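Local coordinates for uncharacterized HDOD domain protein (Geobacter sulfurreducens, PDB 3HC1) that is of unknown function but binds two iron ions in an HDOD domain, consistent with kinship to metal-dependent phosphohydrolases of the HD type, at residues K131-A134 with E135-F139; F236-E239 with Y240-R244; S256-T259 with L260-H264; I295-A298 with V299-F303. One frame throughout, in Å; residues are numbered along the deposited sequence. Where two conformers were deposited one is given.

How the contacts relate
None of the four contacts closes a long loop. Each runs along a single helix, and they follow one another in series without nesting or crossing. Contact 1 comes first, at the C-terminal end of helix 116-136, whose earlier turns supply the iron ligand His122. Contact 2 ends helix 229-243 and carries the ligand Asp238; it meets contact 1 where Phe236 packs on Ile133. Contact 3 spans the short helix 257-263, next in the chain, and lies against contact 2 but does not touch contacts 1 or 4. Contact 4 ends helix 281-302 and touches contact 1 (Ile295 on Leu132) and contact 2 (Arg296 to Arg244), bringing the C-terminal helix into the bundle around the metal site.

Contact 1 of 4, residues K131-A134 with E135-F139; sequences KLIA and ERTGF. With GOL (glycerol), chain H.
Lys131 and Glu135 lie one helical turn apart, and their side chains slant across each other. The lysine CG stands opposite the backbone N (chi1 -164°) and the chain beyond it is fully extended, which carries NZ to 3.9 Å from Glu135 OE2, a long salt bridge. NZ has a second carboxylate partner in Glu96. A glycerol hydroxyl is modelled beside the pair, but its place is doubtful.

Leu132 comes next, with two conformers; in one of them it runs alongside Arg136, pointing the same way, with CD2 4.1 Å from Arg136 NH2, so this contact is less certain. The guanidinium is held further on by a salt bridge to Glu287.

At Ile133 the helix begins to end. Its carbonyl O takes two bonds from Thr137, one from OG1 at 2.8 Å and one from the backbone N at 3.0 Å, arriving on opposite faces of the carbonyl plane. A chi1 of 61° turns the threonine hydroxyl back toward that oxygen, while Thr137 CG2 rests 4.0 Å from Ile133 CG2.

Ala134 finishes the turn as part of a Schellman motif. Phe139 N reaches Ala134 O at 2.8 Å, Gly138 N bonds to Glu135 O at 3.2 Å, and Gly138 makes the reversal with a phi of 77°. Ala134 CB also lies 4.1 Å from Phe139 CB, an apolar contact across the turn.

Around this helix end, Ile133 and Thr137 pack on Met233 of helix 229-243, Leu132 and Arg136 face helix 281-302, and Lys131, Ala134 and Phe139 touch the start of helix 142-150.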
loop_
_atom_site.group_PDB
_atom_site.type_symbol
_atom_site.label_atom_id
_atom_site.label_comp_id
_atom_site.label_asym_id
_atom_site.label_seq_id
_atom_site.Cartn_x
_atom_site.Cartn_y
_atom_site.Cartn_z
ATOM N N LYS A 131 0.257 8.895 -0.215
ATOM C CA LYS A 131 1.270 9.825 0.226
ATOM C C LYS A 131 0.954 11.217 -0.268
ATOM O O LYS A 131 1.065 12.151 0.524
ATOM C CB LYS A 131 2.669 9.439 -0.166
ATOM C CG LYS A 131 3.720 10.232 0.644
ATOM C CD LYS A 131 5.122 9.955 0.190
ATOM C CE LYS A 131 6.135 10.816 0.971
ATOM N NZ LYS A 131 7.518 10.738 0.389
ATOM N N LEU A 132 0.548 11.357 -1.549
ATOM C CA LEU A 132 0.192 12.681 -2.101
ATOM C C LEU A 132 -0.860 13.355 -1.219
ATOM O O LEU A 132 -0.732 14.563 -0.891
ATOM C CB LEU A 132 -0.312 12.592 -3.542
ATOM C CG LEU A 132 0.697 12.248 -4.639
ATOM C CD1 LEU A 132 -0.035 11.810 -5.906
ATOM C CD2 LEU A 132 1.669 13.417 -4.905
ATOM N N ILE A 133 -1.883 12.575 -0.818
ATOM C CA ILE A 133 -2.902 13.077 0.068
ATOM C C ILE A 133 -2.337 13.534 1.435
ATOM O O ILE A 133 -2.744 14.609 1.969
ATOM C CB ILE A 133 -4.082 12.103 0.195
ATOM C CG1 ILE A 133 -4.757 11.944 -1.185
ATOM C CG2 ILE A 133 -5.091 12.623 1.257
ATOM C CD1 ILE A 133 -5.527 10.684 -1.378
ATOM N N ALA A 134 -1.419 12.738 2.000
ATOM C CA ALA A 134 -0.761 13.061 3.240
ATOM C C ALA A 134 -0.127 14.450 3.124
ATOM O O ALA A 134 -0.306 15.308 3.970
ATOM C CB ALA A 134 0.308 12.094 3.496
ATOM N N GLU A 135 0.612 14.633 2.055
ATOM C CA GLU A 135 1.269 15.902 1.770
ATOM C C GLU A 135 0.286 17.063 1.623
ATOM O O GLU A 135 0.463 18.108 2.261
ATOM C CB GLU A 135 2.192 15.749 0.543
ATOM C CG GLU A 135 3.350 14.764 0.832
ATOM C CD GLU A 135 4.154 14.349 -0.403
ATOM O OE1 GLU A 135 3.649 14.422 -1.539
ATOM O OE2 GLU A 135 5.313 13.945 -0.208
ATOM N N ARG A 136 -0.781 16.876 0.844
ATOM C CA ARG A 136 -1.736 17.962 0.612
ATOM C C ARG A 136 -2.582 18.334 1.815
ATOM O O ARG A 136 -3.140 19.440 1.869
ATOM C CB ARG A 136 -2.694 17.650 -0.558
ATOM C CG ARG A 136 -2.031 17.471 -1.888
ATOM C CD ARG A 136 -1.329 18.706 -2.409
ATOM N NE ARG A 136 -0.636 18.340 -3.637
ATOM C CZ ARG A 136 0.580 17.804 -3.717
ATOM N NH1 ARG A 136 1.333 17.619 -2.636
ATOM N NH2 ARG A 136 1.057 17.457 -4.907
ATOM N N THR A 137 -2.681 17.446 2.790
ATOM C CA THR A 137 -3.512 17.703 3.956
ATOM C C THR A 137 -2.641 18.064 5.157
ATOM O O THR A 137 -3.148 18.228 6.263
ATOM C CB THR A 137 -4.414 16.484 4.250
ATOM O OG1 THR A 137 -3.604 15.319 4.528
ATOM C CG2 THR A 137 -5.391 16.216 3.073
ATOM N N GLY A 138 -1.331 18.143 4.943
ATOM C CA GLY A 138 -0.365 18.548 5.979
ATOM C C GLY A 138 -0.037 17.490 7.016
ATOM O O GLY A 138 0.416 17.823 8.130
ATOM N N PHE A 139 -0.230 16.214 6.669
ATOM C CA PHE A 139 0.059 15.137 7.609
ATOM C C PHE A 139 1.586 15.091 7.811
ATOM O O PHE A 139 2.352 15.116 6.855
ATOM C CB PHE A 139 -0.503 13.797 7.103
ATOM C CG PHE A 139 -0.369 12.697 8.074
ATOM C CD1 PHE A 139 -1.259 12.576 9.125
ATOM C CD2 PHE A 139 0.669 11.790 7.988
ATOM C CE1 PHE A 139 -1.124 11.545 10.052
ATOM C CE2 PHE A 139 0.816 10.770 8.921
ATOM C CZ PHE A 139 -0.089 10.646 9.950
HETATM C C1 GOL H . 7.673 12.437 -2.541
HETATM O O1 GOL H . 6.838 11.735 -1.687
HETATM C C2 GOL H . 7.869 11.583 -3.780
HETATM O O2 GOL H . 9.124 11.984 -4.308
HETATM C C3 GOL H . 7.876 10.088 -3.440
HETATM O O3 GOL H . 6.597 9.471 -3.335
#

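Contact 2 of 4, residues F236-E239 with Y240-R244; sequences FADE and YCTLR. With FE (Fe (III) ion), chain C.
Asp238 binds the iron, and Thr242, one turn further along helix 229-243, backs it up; Asp238 is the last aspartate of the H...HD...D signature of an HD-type domain. Their side chains slant across each other. With CG opposite the backbone N (chi1 170°), the aspartate sends OD1 to the iron at 2.2 Å; a water, His122, His152, Asp153 and Glu249 complete the sphere. The other carboxylate oxygen is tied back to the helix: one water donates to Asp238 OD2 at 2.7 Å and also to Thr242 OG1. That hydroxyl in turn donates to Asp238 O at 2.8 Å, arriving 40° out of the carbonyl plane, while Thr242 N reaches the same oxygen at 2.9 Å. Thr242 is thus a second-shell residue, probably helping to fix how the carboxylate is turned.

Elsewhere round the helix the contacts are more apolar. Phe236 and Tyr240 meet at a slant, with Phe236 CE1 4.0 Å from Tyr240 CB. The Phe236 ring makes an edge-to-face contact with His264, while the tyrosine hydroxyl bonds to Asp289. Glu239 and Leu243 instead run alongside each other and point the same way, Glu239 CG lying 4.0 Å from Leu243 CD1. The glutamate's OE2 goes on to bond His251, and its OE1 makes a weak bond to His264.

At the close of the helix the aliphatic part of Arg244 passes over the Tyr240 ring, its CG standing 3.5 Å above one face and displaced toward the rim.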
loop_
_atom_site.group_PDB
_atom_site.type_symbol
_atom_site.label_atom_id
_atom_site.label_comp_id
_atom_site.label_asym_id
_atom_site.label_seq_id
_atom_site.Cartn_x
_atom_site.Cartn_y
_atom_site.Cartn_z
ATOM N N PHE A 236 -9.097 5.909 0.971
ATOM C CA PHE A 236 -9.407 6.781 -0.175
ATOM C C PHE A 236 -8.566 6.423 -1.393
ATOM O O PHE A 236 -9.092 6.238 -2.515
ATOM C CB PHE A 236 -9.296 8.289 0.143
ATOM C CG PHE A 236 -9.555 9.154 -1.027
ATOM C CD1 PHE A 236 -8.561 9.419 -1.932
ATOM C CD2 PHE A 236 -10.844 9.607 -1.288
ATOM C CE1 PHE A 236 -8.801 10.148 -3.046
ATOM C CE2 PHE A 236 -11.091 10.347 -2.408
ATOM C CZ PHE A 236 -10.081 10.618 -3.285
ATOM N N ALA A 237 -7.263 6.305 -1.186
ATOM C CA ALA A 237 -6.354 5.981 -2.286
ATOM C C ALA A 237 -6.704 4.655 -2.978
ATOM O O ALA A 237 -6.596 4.544 -4.204
ATOM C CB ALA A 237 -4.879 6.024 -1.838
ATOM N N ASP A 238 -7.167 3.676 -2.222
ATOM C CA ASP A 238 -7.517 2.405 -2.794
ATOM C C ASP A 238 -8.753 2.538 -3.683
ATOM O O ASP A 238 -8.764 2.085 -4.833
ATOM C CB ASP A 238 -7.747 1.342 -1.713
ATOM C CG ASP A 238 -8.327 0.095 -2.278
ATOM O OD1 ASP A 238 -7.667 -0.467 -3.150
ATOM O OD2 ASP A 238 -9.446 -0.311 -1.915
ATOM N N GLU A 239 -9.802 3.155 -3.152
ATOM C CA GLU A 239 -11.007 3.390 -3.932
ATOM C C GLU A 239 -10.723 4.240 -5.203
ATOM O O GLU A 239 -11.189 3.918 -6.307
ATOM C CB GLU A 239 -12.137 3.974 -3.060
ATOM C CG GLU A 239 -13.472 3.932 -3.803
ATOM C CD GLU A 239 -14.661 4.081 -2.931
ATOM O OE1 GLU A 239 -14.455 4.560 -1.827
ATOM O OE2 GLU A 239 -15.785 3.685 -3.328
ATOM N N TYR A 240 -9.881 5.257 -5.058
ATOM C CA TYR A 240 -9.494 6.102 -6.164
ATOM C C TYR A 240 -8.813 5.278 -7.263
ATOM O O TYR A 240 -9.237 5.319 -8.420
ATOM C CB TYR A 240 -8.563 7.246 -5.726
ATOM C CG TYR A 240 -8.171 8.101 -6.891
ATOM C CD1 TYR A 240 -7.085 7.768 -7.697
ATOM C CD2 TYR A 240 -8.918 9.211 -7.233
ATOM C CE1 TYR A 240 -6.780 8.527 -8.787
ATOM C CE2 TYR A 240 -8.622 9.961 -8.316
ATOM C CZ TYR A 240 -7.558 9.646 -9.086
ATOM O OH TYR A 240 -7.305 10.424 -10.183
ATOM N N CYS A 241 -7.777 4.521 -6.883
ATOM C CA CYS A 241 -7.046 3.663 -7.802
ATOM C C CYS A 241 -7.959 2.653 -8.480
ATOM O O CYS A 241 -7.858 2.465 -9.678
ATOM C CB CYS A 241 -5.907 2.987 -7.108
ATOM S SG CYS A 241 -4.529 4.152 -6.814
ATOM N N THR A 242 -8.883 2.049 -7.724
ATOM C CA THR A 242 -9.792 1.043 -8.262
ATOM C C THR A 242 -10.707 1.673 -9.290
ATOM O O THR A 242 -10.989 1.069 -10.315
ATOM C CB THR A 242 -10.590 0.371 -7.137
ATOM O OG1 THR A 242 -9.648 -0.194 -6.226
ATOM C CG2 THR A 242 -11.525 -0.754 -7.667
ATOM N N LEU A 243 -11.157 2.886 -9.008
ATOM C CA LEU A 243 -12.030 3.647 -9.930
ATOM C C LEU A 243 -11.306 4.335 -11.088
ATOM O O LEU A 243 -11.958 4.705 -12.028
ATOM C CB LEU A 243 -12.899 4.660 -9.173
ATOM C CG LEU A 243 -14.047 4.074 -8.340
ATOM C CD1 LEU A 243 -14.637 5.155 -7.376
ATOM C CD2 LEU A 243 -15.138 3.394 -9.166
ATOM N N ARG A 244 -9.995 4.483 -11.047
ATOM C CA ARG A 244 -9.229 5.156 -12.096
ATOM C C ARG A 244 -8.184 4.251 -12.748
ATOM O O ARG A 244 -7.056 4.665 -13.005
ATOM C CB ARG A 244 -8.542 6.396 -11.505
ATOM C CG ARG A 244 -9.485 7.467 -10.993
ATOM C CD ARG A 244 -10.379 8.026 -12.055
ATOM N NE ARG A 244 -10.960 9.326 -11.701
ATOM C CZ ARG A 244 -12.143 9.792 -12.134
ATOM N NH1 ARG A 244 -12.900 9.082 -12.921
ATOM N NH2 ARG A 244 -12.579 10.985 -11.767
HETATM FE FE FE C . -6.577 -2.401 -2.763
HETATM O O HOH W 1 -10.811 -1.385 -3.989
HETATM O O HOH W 2 -7.827 -2.631 -1.233
#

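Contact 3 of 4, residues S256-T259 with L260-H264; sequences SVRT and LLENH
Arg258 and Glu262 form a salt bridge over one turn of helix 257-263, and the arginine comes to it by a bent path. Its CB points away from the following turn, but CG already lies 3.4 Å from Glu262 OE2, and CD is equally near that oxygen. There the chain kinks, chi3 37°, and turns the guanidinium so that its NH1 edge meets the glutamate. At the tip NH1 donates to Glu262 OE2 at 3.1 Å along a nearly straight N-H line. The oxygen sits in the guanidinium plane, whereas NH1 approaches it from 42° above the carboxylate plane; the two flat groups are turned 52° apart, so they do not form the coplanar, two-pronged pair.

The helix that carries this bridge opens with a classical N-cap: Ser256 OG accepts from Thr259 N at 3.2 Å, satisfying an N-H of the first turn.

On the inner side, Val257 and Leu261 run side by side, with Val257 CG1 3.7 Å from Leu261 CD1, and Leu261 continues onto Tyr240 of helix 229-243. Thr259 and Asn263 are likewise aligned on the outer side, Thr259 CG2 lying 3.4 Å from Asn263 ND2. Just beyond, His264 ND1 caps Ser266 N at the start of helix 266-273, and Leu261 O accepts from the indole NE1 of Trp267.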
loop_
_atom_site.group_PDB
_atom_site.type_symbol
_atom_site.label_atom_id
_atom_site.label_comp_id
_atom_site.label_asym_id
_atom_site.label_seq_id
_atom_site.Cartn_x
_atom_site.Cartn_y
_atom_site.Cartn_z
ATOM N N SER A 256 -21.537 8.838 -10.533
ATOM C CA SER A 256 -20.480 9.779 -10.830
ATOM C C SER A 256 -19.275 9.602 -9.888
ATOM O O SER A 256 -19.382 9.911 -8.703
ATOM C CB SER A 256 -21.004 11.207 -10.637
ATOM O OG SER A 256 -19.927 12.125 -10.483
ATOM N N VAL A 257 -18.140 9.218 -10.470
ATOM C CA VAL A 257 -16.886 8.960 -9.762
ATOM C C VAL A 257 -16.339 10.206 -9.089
ATOM O O VAL A 257 -15.922 10.145 -7.924
ATOM C CB VAL A 257 -15.820 8.364 -10.703
ATOM C CG1 VAL A 257 -14.422 8.294 -10.025
ATOM C CG2 VAL A 257 -16.277 6.941 -11.190
ATOM N N ARG A 258 -16.335 11.334 -9.803
ATOM C CA ARG A 258 -15.804 12.548 -9.232
ATOM C C ARG A 258 -16.588 12.889 -7.972
ATOM O O ARG A 258 -16.007 13.165 -6.924
ATOM C CB ARG A 258 -15.861 13.716 -10.234
ATOM C CG ARG A 258 -15.126 14.959 -9.757
ATOM C CD ARG A 258 -15.332 16.179 -10.611
ATOM N NE ARG A 258 -16.691 16.314 -11.171
ATOM C CZ ARG A 258 -17.739 16.827 -10.536
ATOM N NH1 ARG A 258 -17.633 17.308 -9.294
ATOM N NH2 ARG A 258 -18.917 16.863 -11.150
ATOM N N THR A 259 -17.911 12.864 -8.066
ATOM C CA THR A 259 -18.762 13.154 -6.922
ATOM C C THR A 259 -18.524 12.198 -5.766
ATOM O O THR A 259 -18.402 12.635 -4.627
ATOM C CB THR A 259 -20.242 13.157 -7.326
ATOM O OG1 THR A 259 -20.469 14.321 -8.117
ATOM C CG2 THR A 259 -21.161 13.197 -6.120
ATOM N N LEU A 260 -18.455 10.896 -6.047
ATOM C CA LEU A 260 -18.094 9.924 -5.013
ATOM C C LEU A 260 -16.783 10.330 -4.314
ATOM O O LEU A 260 -16.712 10.437 -3.081
ATOM C CB LEU A 260 -17.969 8.539 -5.610
ATOM C CG LEU A 260 -17.658 7.372 -4.687
ATOM C CD1 LEU A 260 -18.213 6.059 -5.335
ATOM C CD2 LEU A 260 -16.124 7.280 -4.373
ATOM N N LEU A 261 -15.755 10.576 -5.101
ATOM C CA LEU A 261 -14.445 10.866 -4.535
ATOM C C LEU A 261 -14.483 12.159 -3.718
ATOM O O LEU A 261 -13.912 12.255 -2.615
ATOM C CB LEU A 261 -13.398 10.949 -5.634
ATOM C CG LEU A 261 -13.129 9.693 -6.466
ATOM C CD1 LEU A 261 -12.239 10.094 -7.644
ATOM C CD2 LEU A 261 -12.527 8.581 -5.648
ATOM N N GLU A 262 -15.185 13.163 -4.236
ATOM C CA GLU A 262 -15.293 14.441 -3.529
ATOM C C GLU A 262 -16.003 14.335 -2.190
ATOM O O GLU A 262 -15.647 15.066 -1.275
ATOM C CB GLU A 262 -15.979 15.492 -4.382
ATOM C CG GLU A 262 -15.020 16.129 -5.405
ATOM C CD GLU A 262 -15.718 17.123 -6.353
ATOM O OE1 GLU A 262 -16.842 17.587 -6.053
ATOM O OE2 GLU A 262 -15.121 17.447 -7.418
ATOM N N ASN A 263 -17.047 13.489 -2.125
ATOM C CA ASN A 263 -17.866 13.289 -0.925
ATOM C C ASN A 263 -17.416 12.098 -0.042
ATOM O O ASN A 263 -18.069 11.759 0.948
ATOM C CB ASN A 263 -19.336 13.024 -1.327
ATOM C CG ASN A 263 -19.948 14.158 -2.113
ATOM O OD1 ASN A 263 -19.452 15.255 -2.098
ATOM N ND2 ASN A 263 -21.004 13.872 -2.840
ATOM N N HIS A 264 -16.312 11.472 -0.401
ATOM C CA HIS A 264 -15.821 10.276 0.298
ATOM C C HIS A 264 -15.683 10.507 1.823
ATOM O O HIS A 264 -15.250 11.577 2.240
ATOM C CB HIS A 264 -14.481 9.868 -0.289
ATOM C CG HIS A 264 -14.026 8.476 0.093
ATOM N ND1 HIS A 264 -13.461 8.185 1.316
ATOM C CD2 HIS A 264 -13.951 7.338 -0.631
ATOM C CE1 HIS A 264 -13.125 6.904 1.353
ATOM N NE2 HIS A 264 -13.417 6.364 0.182
#

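Contact 4 of 4, residues I295-A298 with V299-F303; sequences IRAA and VDELF
Ile295 and Val299 meet one turn apart on helix 281-302. Val299 N donates to Ile295 O at 2.9 Å in an almost straight bond (176°), and Val299 CG2 also rests against that oxygen at 3.4 Å. The two CG2 methyls come within 4.4 Å, a light contact.

Next along the helix, Asp300 N bonds to Arg296 O at 2.9 Å. Then the regular pattern weakens: Glu301 N is shared between Ala297 O at 3.0 Å and Ala298 O at 3.1 Å, both bonds weak, as the helix nears its end. The Glu301 chain bends at chi2 (149°), bringing its carboxylate back over the turn with OE2 3.0 Å from Ala297 O, an approach of two acceptors and no bond.

One shell further out, Val299 and Asp300 touch Ala121, and Ala298 touches Arg128, both on helix 116-136. Beyond the last turn Phe303 packs on Trp120 of helix 116-136 and on Cys101 and Val104 of helix 82-108, while Leu302 meets Leu67 of helix 58-69. The C-terminal helix thereby backs helix 116-136, whose His122 side chain lies about 7 Å from that of Val299, within the all-helical bundle that surrounds the HD-type metal site.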
loop_
_atom_site.group_PDB
_atom_site.type_symbol
_atom_site.label_atom_id
_atom_site.label_comp_id
_atom_site.label_asym_id
_atom_site.label_seq_id
_atom_site.Cartn_x
_atom_site.Cartn_y
_atom_site.Cartn_z
ATOM N N ILE A 295 0.757 9.061 -13.403
ATOM C CA ILE A 295 1.044 8.226 -12.196
ATOM C C ILE A 295 1.063 6.739 -12.603
ATOM O O ILE A 295 2.020 5.999 -12.327
ATOM C CB ILE A 295 0.030 8.483 -11.064
ATOM C CG1 ILE A 295 0.251 9.858 -10.422
ATOM C CG2 ILE A 295 0.115 7.398 -9.989
ATOM C CD1 ILE A 295 -0.998 10.382 -9.688
ATOM N N ARG A 296 0.053 6.339 -13.363
ATOM C CA ARG A 296 -0.029 4.974 -13.872
ATOM C C ARG A 296 1.149 4.580 -14.755
ATOM O O ARG A 296 1.642 3.456 -14.658
ATOM C CB ARG A 296 -1.338 4.753 -14.646
ATOM C CG ARG A 296 -2.567 4.716 -13.795
ATOM C CD ARG A 296 -3.738 3.945 -14.467
ATOM N NE ARG A 296 -4.127 4.528 -15.734
ATOM C CZ ARG A 296 -5.050 5.481 -15.933
ATOM N NH1 ARG A 296 -5.774 6.017 -14.947
ATOM N NH2 ARG A 296 -5.264 5.908 -17.173
ATOM N N ALA A 297 1.568 5.486 -15.627
ATOM C CA ALA A 297 2.762 5.238 -16.446
ATOM C C ALA A 297 4.008 4.963 -15.577
ATOM O O ALA A 297 4.781 4.019 -15.845
ATOM C CB ALA A 297 3.022 6.380 -17.422
ATOM N N ALA A 298 4.197 5.783 -14.554
ATOM C CA ALA A 298 5.363 5.698 -13.715
ATOM C C ALA A 298 5.325 4.353 -12.942
ATOM O O ALA A 298 6.281 3.536 -12.977
ATOM C CB ALA A 298 5.402 6.907 -12.755
ATOM N N VAL A 299 4.192 4.090 -12.309
ATOM C CA VAL A 299 3.992 2.807 -11.645
ATOM C C VAL A 299 4.317 1.619 -12.549
ATOM O O VAL A 299 5.084 0.719 -12.158
ATOM C CB VAL A 299 2.553 2.669 -11.083
ATOM C CG1 VAL A 299 2.276 1.262 -10.686
ATOM C CG2 VAL A 299 2.377 3.583 -9.891
ATOM N N ASP A 300 3.781 1.635 -13.767
ATOM C CA ASP A 300 3.884 0.477 -14.653
ATOM C C ASP A 300 5.297 0.278 -15.106
ATOM O O ASP A 300 5.707 -0.838 -15.418
ATOM C CB ASP A 300 3.002 0.662 -15.875
ATOM C CG ASP A 300 1.534 0.366 -15.595
ATOM O OD1 ASP A 300 1.156 -0.132 -14.494
ATOM O OD2 ASP A 300 0.741 0.633 -16.515
ATOM N N GLU A 301 6.055 1.355 -15.156
ATOM C CA GLU A 301 7.367 1.273 -15.728
ATOM C C GLU A 301 8.469 0.906 -14.745
ATOM O O GLU A 301 9.500 0.406 -15.171
ATOM C CB GLU A 301 7.670 2.565 -16.467
ATOM C CG GLU A 301 6.889 2.639 -17.801
ATOM C CD GLU A 301 6.514 4.065 -18.216
ATOM O OE1 GLU A 301 7.303 5.007 -17.968
ATOM O OE2 GLU A 301 5.413 4.229 -18.790
ATOM N N LEU A 302 8.235 1.062 -13.444
ATOM C CA LEU A 302 9.356 1.087 -12.490
ATOM C C LEU A 302 10.088 -0.240 -12.402
ATOM O O LEU A 302 11.298 -0.314 -12.662
ATOM C CB LEU A 302 8.905 1.500 -11.093
ATOM C CG LEU A 302 9.999 1.416 -10.030
ATOM C CD1 LEU A 302 11.041 2.498 -10.261
ATOM C CD2 LEU A 302 9.388 1.503 -8.654
ATOM N N PHE A 303 9.357 -1.260 -11.957
ATOM C CA PHE A 303 9.841 -2.624 -11.971
ATOM C C PHE A 303 8.820 -3.367 -12.823
ATOM O O PHE A 303 7.592 -3.086 -12.748
ATOM C CB PHE A 303 9.904 -3.249 -10.569
ATOM C CG PHE A 303 10.848 -2.554 -9.592
ATOM C CD1 PHE A 303 12.205 -2.429 -9.866
ATOM C CD2 PHE A 303 10.369 -2.070 -8.361
ATOM C CE1 PHE A 303 13.066 -1.812 -8.962
ATOM C CE2 PHE A 303 11.216 -1.460 -7.443
ATOM C CZ PHE A 303 12.572 -1.328 -7.748
#